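Local coordinates for protein osa (Shigella flexneri, PDB 4O7K) that suppresses the oncogenicity of Agrobacterium tumefaciens and is a plasmid fertility inhibition factor related to the ParB/Srx superfamily, at residues P92-M97 with M144-E150; D122-T126 with S163-L167. The protein carries 1 engineered substitution. All blocks are in the same frame, centred on the assembly; numbering follows the deposited sequence. Where two conformers were deposited one is given.

Overall arrangement
Contact 1 and contact 2 lie on opposite sides of the centre of this single-chain protein. Their centres are 21 Å apart and their nearest atoms about 10 Å apart, so they do not touch. Along the chain the segments alternate: 92-97, 122-126, 144-150, 163-167. Contact 1 sets the loop between helices 73-81 and 103-112 against helix 140-148. Contact 2 sets strand 118-128 of the five-stranded mixed sheet against helix 161-171. Strand 153-158 of the three-stranded sheet runs between the two helices in sequence. Contact 1 thus fixes a loop to one helix, and contact 2 sets the next helix against a sheet strand.

Contact 1: P92-M97 with M144-E150; sequences PLKQDM and MWLLAHE. With PO4 (phosphate ion), chain C.
Met97 lays its thioether along the start of segment 144-150. Its SD is 3.8 Å from Met144 CB and 3.4 Å from Met144 O, while CE reaches Leu147 CD1. The chain is extended beyond CG, and chi3 (-173°) carries the methyl past Met144 to Leu147. Met144 is extended as well. Its CE meets the ring of Pro92 at CD, 3.6 Å away, and the two side chains cross at about a right angle. Lys94 takes the other end. Its CG and CD run past Leu147 O and Ala148 CA, and a bend at chi3 (74°) leads on to Glu150. Lys94 NZ lies 3.0 Å from both OE1 and OE2 of Glu150, a salt bridge with two weak hydrogen bonds. A water accepts from Lys94 NZ and donates to Leu147 O. Glu150, at positive phi, is the C-prime residue of the Schellman motif that ends the helix. On another side of the helix, Trp145 NE1 and His149 NE2 donate hydrogen bonds to a phosphate ion, probably from the crystallisation liquor; the His149 NE2 bond to O2 is 2.7 Å. His52 NE2 also hydrogen-bonds to it. Trp80 of helix 73-81 packs on Met144 and Leu147, and Tyr77 touches Met97. Helix 103-112 covers Trp145 through Phe110 and Ala148 through Tyr103.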
# COMPACT_ATOMS: atom_id res chain seq x y z
N PRO A 92 0.91 13.03 2.70
CA PRO A 92 1.01 14.14 1.73
C PRO A 92 0.09 13.89 0.54
O PRO A 92 -0.27 12.74 0.29
CB PRO A 92 2.48 14.10 1.29
CG PRO A 92 3.19 13.24 2.29
CD PRO A 92 2.17 12.27 2.79
N LEU A 93 -0.31 14.94 -0.18
CA LEU A 93 -0.93 14.74 -1.48
C LEU A 93 0.06 14.01 -2.38
O LEU A 93 1.27 14.17 -2.23
CB LEU A 93 -1.35 16.05 -2.13
CG LEU A 93 -2.48 16.89 -1.51
CD1 LEU A 93 -2.78 18.06 -2.43
CD2 LEU A 93 -3.73 16.06 -1.28
N LYS A 94 -0.47 13.21 -3.30
CA LYS A 94 0.35 12.49 -4.27
C LYS A 94 1.40 13.40 -4.91
O LYS A 94 2.58 13.08 -4.94
CB LYS A 94 -0.54 11.88 -5.35
CG LYS A 94 -0.46 10.37 -5.41
CD LYS A 94 -1.76 9.77 -5.95
CE LYS A 94 -1.91 9.97 -7.44
NZ LYS A 94 -3.10 9.22 -7.96
N GLN A 95 0.96 14.57 -5.38
CA GLN A 95 1.87 15.52 -6.04
C GLN A 95 3.04 15.93 -5.18
O GLN A 95 4.07 16.36 -5.70
CB GLN A 95 1.10 16.77 -6.49
CG GLN A 95 0.29 17.44 -5.40
CD GLN A 95 -0.58 18.58 -5.94
OE1 GLN A 95 -0.18 19.75 -5.94
NE2 GLN A 95 -1.77 18.23 -6.42
N ASP A 96 2.91 15.80 -3.86
CA ASP A 96 3.95 16.25 -2.95
C ASP A 96 4.75 15.09 -2.37
O ASP A 96 5.75 15.30 -1.69
CB ASP A 96 3.35 17.07 -1.81
CG ASP A 96 2.71 18.35 -2.31
OD1 ASP A 96 3.27 18.98 -3.22
OD2 ASP A 96 1.64 18.72 -1.78
N MET A 97 4.31 13.87 -2.64
CA MET A 97 5.00 12.72 -2.09
C MET A 97 6.48 12.66 -2.48
O MET A 97 7.31 12.31 -1.64
CB MET A 97 4.28 11.43 -2.49
CG MET A 97 3.02 11.17 -1.69
SD MET A 97 2.11 9.74 -2.30
CE MET A 97 0.61 9.84 -1.31
N MET A 144 4.31 5.69 -0.37
CA MET A 144 4.20 6.92 -1.16
C MET A 144 4.69 6.71 -2.59
O MET A 144 4.09 7.21 -3.55
CB MET A 144 5.00 8.06 -0.51
CG MET A 144 4.48 8.52 0.84
SD MET A 144 5.50 9.89 1.43
CE MET A 144 4.98 10.01 3.15
N TRP A 145 5.79 5.99 -2.72
CA TRP A 145 6.38 5.72 -4.03
C TRP A 145 5.34 5.02 -4.90
O TRP A 145 5.06 5.46 -6.01
CB TRP A 145 7.66 4.88 -3.89
CG TRP A 145 8.45 4.74 -5.19
CD1 TRP A 145 9.49 5.52 -5.62
CD2 TRP A 145 8.24 3.75 -6.21
NE1 TRP A 145 9.94 5.08 -6.84
CE2 TRP A 145 9.19 4.00 -7.23
CE3 TRP A 145 7.34 2.69 -6.37
CZ2 TRP A 145 9.27 3.22 -8.38
CZ3 TRP A 145 7.42 1.92 -7.51
CH2 TRP A 145 8.39 2.18 -8.51
N LEU A 146 4.73 3.96 -4.36
CA LEU A 146 3.75 3.17 -5.09
C LEU A 146 2.55 4.02 -5.47
O LEU A 146 2.06 3.97 -6.60
CB LEU A 146 3.29 1.95 -4.28
CG LEU A 146 4.34 0.86 -3.98
CD1 LEU A 146 3.92 0.03 -2.77
CD2 LEU A 146 4.53 -0.04 -5.18
N LEU A 147 2.08 4.83 -4.53
CA LEU A 147 0.91 5.67 -4.76
C LEU A 147 1.20 6.75 -5.81
O LEU A 147 0.40 6.96 -6.74
CB LEU A 147 0.47 6.30 -3.44
CG LEU A 147 -0.21 5.33 -2.48
CD1 LEU A 147 -0.60 6.07 -1.21
CD2 LEU A 147 -1.42 4.67 -3.15
N ALA A 148 2.34 7.41 -5.68
CA ALA A 148 2.71 8.48 -6.61
C ALA A 148 2.94 7.91 -8.00
O ALA A 148 2.75 8.61 -9.00
CB ALA A 148 3.96 9.22 -6.11
N HIS A 149 3.33 6.64 -8.08
CA HIS A 149 3.55 5.99 -9.38
C HIS A 149 2.30 5.28 -9.89
O HIS A 149 2.34 4.60 -10.92
CB HIS A 149 4.71 5.00 -9.30
CG HIS A 149 6.06 5.65 -9.31
ND1 HIS A 149 6.68 6.07 -8.16
CD2 HIS A 149 6.89 5.96 -10.34
CE1 HIS A 149 7.85 6.61 -8.48
NE2 HIS A 149 8.00 6.55 -9.79
N GLU A 150 1.19 5.47 -9.18
CA GLU A 150 -0.09 4.93 -9.61
C GLU A 150 -0.09 3.41 -9.75
O GLU A 150 -0.68 2.86 -10.68
CB GLU A 150 -0.52 5.55 -10.94
CG GLU A 150 -0.36 7.05 -11.02
CD GLU A 150 -1.56 7.78 -10.46
OE1 GLU A 150 -2.51 7.10 -10.01
OE2 GLU A 150 -1.55 9.04 -10.47
P PO4 C . 11.49 6.90 -10.17
O1 PO4 C . 11.08 7.35 -8.78
O2 PO4 C . 10.33 7.03 -11.12
O3 PO4 C . 12.63 7.74 -10.69
O4 PO4 C . 11.95 5.46 -10.12
O HOH W 1 -2.28 6.46 -6.80

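Contact 2: D122-T126 with S163-L167; sequences DVSPT and SAVML
Leu167 has CG anti to its own carbonyl carbon (chi1 -74°), and this turns its branched end to the strand. CG and CD1 both pack on CD of the Pro125 ring, with Leu167 CG 3.8 Å from Pro125 CD. The two side chains cross at about a right angle. The other methyl, CD2, comes 3.9 Å from Pro125 N. CD1 also meets Val123 CG2 at 3.9 Å, so one leucine touches two alternate residues of the strand. Met166 has CG anti to the backbone N (chi1 -154°), and its SD reaches Pro125 CB at 3.8 Å. Ser163 closes on the ring from one turn earlier: its CB is 3.9 Å from Pro125 CD, and its O is 3.7 Å from Pro125 CG. Ser163 OG bonds to Asp160 instead. The axes of 163-167 and 122-126 pass 7.7 Å apart, with 76° between their directions. Phe132 and Val134 of strand 131-136 pack on Pro125 and Leu167 respectively, while Ser158 of strand 153-158 touches Leu167. Helix 161-171 thus packs against both sheets here. The contact is almost wholly apolar. A proline ring fitted among Ser163, Met166 and Leu167 holds strand and helix by van der Waals packing, without polar bonds between them.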
# COMPACT_ATOMS: atom_id res chain seq x y z
N ASP A 122 4.16 -2.53 6.69
CA ASP A 122 3.36 -3.07 7.79
C ASP A 122 2.36 -2.01 8.26
O ASP A 122 2.76 -0.97 8.78
CB ASP A 122 4.26 -3.50 8.95
CG ASP A 122 5.15 -4.66 8.58
OD1 ASP A 122 4.71 -5.82 8.72
OD2 ASP A 122 6.30 -4.42 8.14
N VAL A 123 1.08 -2.26 8.05
CA VAL A 123 0.06 -1.26 8.34
C VAL A 123 -0.99 -1.81 9.29
O VAL A 123 -1.00 -3.00 9.63
CB VAL A 123 -0.65 -0.75 7.07
CG1 VAL A 123 0.38 -0.20 6.06
CG2 VAL A 123 -1.47 -1.87 6.45
N SER A 124 -1.89 -0.94 9.72
CA SER A 124 -2.92 -1.32 10.67
C SER A 124 -4.18 -0.50 10.45
O SER A 124 -4.10 0.68 10.14
CB SER A 124 -2.42 -1.15 12.10
OG SER A 124 -1.23 -1.88 12.31
N PRO A 125 -5.35 -1.14 10.61
CA PRO A 125 -6.59 -0.37 10.63
C PRO A 125 -6.65 0.40 11.94
O PRO A 125 -6.07 -0.06 12.92
CB PRO A 125 -7.67 -1.45 10.58
CG PRO A 125 -7.02 -2.65 11.19
CD PRO A 125 -5.57 -2.57 10.82
N THR A 126 -7.33 1.55 11.96
CA THR A 126 -7.46 2.31 13.19
C THR A 126 -8.69 3.22 13.09
O THR A 126 -9.37 3.25 12.06
CB THR A 126 -6.17 3.14 13.49
OG1 THR A 126 -6.20 3.63 14.85
CG2 THR A 126 -5.99 4.30 12.52
N SER A 163 -7.51 -7.85 12.00
CA SER A 163 -6.99 -6.60 11.46
C SER A 163 -6.92 -6.69 9.94
O SER A 163 -7.26 -5.74 9.24
CB SER A 163 -5.60 -6.30 12.03
OG SER A 163 -5.65 -6.10 13.45
N ALA A 164 -6.49 -7.85 9.44
CA ALA A 164 -6.36 -8.06 8.00
C ALA A 164 -7.73 -8.05 7.34
O ALA A 164 -7.91 -7.47 6.28
CB ALA A 164 -5.63 -9.37 7.71
N VAL A 165 -8.71 -8.67 7.98
CA VAL A 165 -10.04 -8.72 7.40
C VAL A 165 -10.67 -7.32 7.37
O VAL A 165 -11.33 -6.95 6.40
CB VAL A 165 -10.96 -9.73 8.15
CG1 VAL A 165 -12.41 -9.56 7.74
CG2 VAL A 165 -10.50 -11.16 7.87
N MET A 166 -10.43 -6.54 8.43
CA MET A 166 -10.87 -5.15 8.49
C MET A 166 -10.25 -4.29 7.39
O MET A 166 -10.94 -3.51 6.74
CB MET A 166 -10.53 -4.55 9.86
CG MET A 166 -11.43 -3.43 10.27
SD MET A 166 -10.97 -2.86 11.93
CE MET A 166 -10.96 -4.39 12.85
N LEU A 167 -8.94 -4.42 7.18
CA LEU A 167 -8.29 -3.75 6.06
C LEU A 167 -8.92 -4.16 4.72
O LEU A 167 -9.29 -3.31 3.90
CB LEU A 167 -6.79 -4.07 6.05
CG LEU A 167 -5.97 -3.35 7.14
CD1 LEU A 167 -4.60 -4.01 7.31
CD2 LEU A 167 -5.82 -1.87 6.82